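Local structure of TetR family transcriptional regulator (Clostridium perfringens, 6AZH) at residues E51-F54 with N55-S59. The protein probably acts as a DNA-binding transcriptional regulator of the TetR family, putatively controlling genes of fatty acid metabolism. Sequence-based numbering, arbitrary orientation.
Sequences EEIF and NFVIS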
loop_
_atom_site.group_PDB
_atom_site.type_symbol
_atom_site.label_atom_id
_atom_site.label_comp_id
_atom_site.label_asym_id
_atom_site.label_seq_id
_atom_site.Cartn_x
_atom_site.Cartn_y
_atom_site.Cartn_z
ATOM N N GLU A 51 13.614 -5.977 17.257
ATOM C CA GLU A 51 13.772 -6.446 15.884
ATOM C C GLU A 51 13.584 -7.951 15.796
ATOM O O GLU A 51 13.005 -8.455 14.828
ATOM C CB GLU A 51 15.140 -6.066 15.322
ATOM C CG GLU A 51 15.310 -6.499 13.845
ATOM C CD GLU A 51 16.403 -5.717 13.119
ATOM O OE1 GLU A 51 17.556 -6.196 13.096
ATOM O OE2 GLU A 51 16.114 -4.627 12.570
ATOM N N GLU A 52 14.060 -8.688 16.797
ATOM C CA GLU A 52 13.836 -10.130 16.783
ATOM C C GLU A 52 12.354 -10.447 16.903
ATOM O O GLU A 52 11.854 -11.358 16.228
ATOM C CB GLU A 52 14.643 -10.808 17.899
ATOM C CG GLU A 52 16.124 -10.946 17.576
ATOM C CD GLU A 52 16.855 -11.985 18.434
ATOM O OE1 GLU A 52 16.215 -12.659 19.268
ATOM O OE2 GLU A 52 18.089 -12.117 18.273
ATOM N N ILE A 53 11.621 -9.694 17.732
ATOM C CA ILE A 53 10.186 -9.936 17.856
ATOM C C ILE A 53 9.502 -9.666 16.524
ATOM O O ILE A 53 8.702 -10.475 16.039
ATOM C CB ILE A 53 9.562 -9.084 18.970
ATOM C CG1 ILE A 53 10.137 -9.467 20.349
ATOM C CG2 ILE A 53 8.039 -9.282 18.969
ATOM C CD1 ILE A 53 9.759 -8.487 21.453
ATOM N N PHE A 54 9.824 -8.521 15.916
ATOM C CA PHE A 54 9.238 -8.162 14.625
ATOM C C PHE A 54 9.427 -9.262 13.588
ATOM O O PHE A 54 8.470 -9.661 12.915
ATOM C CB PHE A 54 9.859 -6.857 14.125
ATOM C CG PHE A 54 9.265 -6.376 12.830
ATOM C CD1 PHE A 54 9.811 -6.759 11.612
ATOM C CD2 PHE A 54 8.143 -5.560 12.838
ATOM C CE1 PHE A 54 9.245 -6.326 10.428
ATOM C CE2 PHE A 54 7.573 -5.127 11.639
ATOM C CZ PHE A 54 8.132 -5.511 10.447
ATOM N N ASN A 55 10.667 -9.748 13.422
ATOM C CA ASN A 55 10.945 -10.719 12.365
ATOM C C ASN A 55 10.226 -12.036 12.621
ATOM O O ASN A 55 9.713 -12.668 11.685
ATOM C CB ASN A 55 12.453 -10.936 12.248
ATOM C CG ASN A 55 13.160 -9.748 11.639
ATOM O OD1 ASN A 55 12.541 -8.916 10.965
ATOM N ND2 ASN A 55 14.467 -9.657 11.869
ATOM N N PHE A 56 10.192 -12.464 13.885
ATOM C CA PHE A 56 9.437 -13.654 14.265
ATOM C C PHE A 56 7.960 -13.505 13.910
ATOM O O PHE A 56 7.356 -14.412 13.317
ATOM C CB PHE A 56 9.639 -13.896 15.768
ATOM C CG PHE A 56 8.583 -14.742 16.395
ATOM C CD1 PHE A 56 8.671 -16.120 16.351
ATOM C CD2 PHE A 56 7.521 -14.157 17.063
ATOM C CE1 PHE A 56 7.695 -16.903 16.930
ATOM C CE2 PHE A 56 6.546 -14.940 17.647
ATOM C CZ PHE A 56 6.638 -16.306 17.577
ATOM N N VAL A 57 7.369 -12.341 14.224
ATOM C CA VAL A 57 5.959 -12.101 13.914
ATOM C C VAL A 57 5.726 -12.153 12.401
ATOM O O VAL A 57 4.776 -12.790 11.922
ATOM C CB VAL A 57 5.484 -10.758 14.508
ATOM C CG1 VAL A 57 4.067 -10.441 14.046
ATOM C CG2 VAL A 57 5.553 -10.766 16.062
ATOM N N ILE A 58 6.593 -11.487 11.625
ATOM C CA ILE A 58 6.448 -11.518 10.163
ATOM C C ILE A 58 6.507 -12.952 9.662
ATOM O O ILE A 58 5.675 -13.384 8.855
ATOM C CB ILE A 58 7.535 -10.667 9.477
ATOM C CG1 ILE A 58 7.363 -9.171 9.772
ATOM C CG2 ILE A 58 7.583 -10.978 7.956
ATOM C CD1 ILE A 58 6.052 -8.568 9.300
ATOM N N SER A 59 7.505 -13.710 10.125
ATOM C CA SER A 59 7.694 -15.063 9.610
ATOM C C SER A 59 6.513 -15.958 9.977
ATOM O O SER A 59 5.937 -16.628 9.113
ATOM C CB SER A 59 9.004 -15.646 10.138
ATOM O OG SER A 59 9.247 -16.915 9.561
#
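Phe54 and Ile58, one turn apart on helix 50-74, make the main apolar contact of this stretch. CG1 of Ile58 lies over one face of the Phe54 ring, 3.5 Å from CE1, and CD1 of Ile58 follows at 3.9 Å from CZ. The ring reaches forward to meet them because its CG stands anti to the backbone N (chi1 -177°), beside the carbonyl carbon. A flat ring suits this place: while one face takes the isoleucine, it also meets Phe19 and Tyr24 of helix 6-26 edge-to-face. A second, looser apolar pair joins Ile53 CG2 to Val57 CG2 at 4.1 Å; beta-branched side chains suit a helix face pressed on another helix, and here Ile53 lies on Ile11 and Ala15, Val57 on Ile16 of helix 6-26.

Polar side chains occupy the neighbouring positions. The OD1 of Asn55 comes to the edge of the Phe54 ring, in its plane and 3.5 Å from CD1, where the weakly positive C-H rim can favour an oxygen. On its other branch, ND2 lies 3.8 Å from CG of Glu51, so Asn55 meets the aliphatic part of that glutamate, whose OE2 forms a salt bridge with Arg114 of helix 113-138.

Beneath the side chains run four successive i to i+4 backbone hydrogen bonds, from Asn55 N to Glu51 O through to Ile58 N to Phe54 O, the last 2.9 Å long with an N-H...O angle of 167°.

The chemistry is that of an amphipathic helix joining two parts of a TetR-type fold: Ile53 packs on helix 6-26 of the DNA-binding domain, Ile58 on Val104 and Leu118 of the C-terminal domain, and Phe54 and Val57 touch both sides, Val57 through Ile16 and Met103, a coupling consistent with ligand-controlled DNA binding in this family.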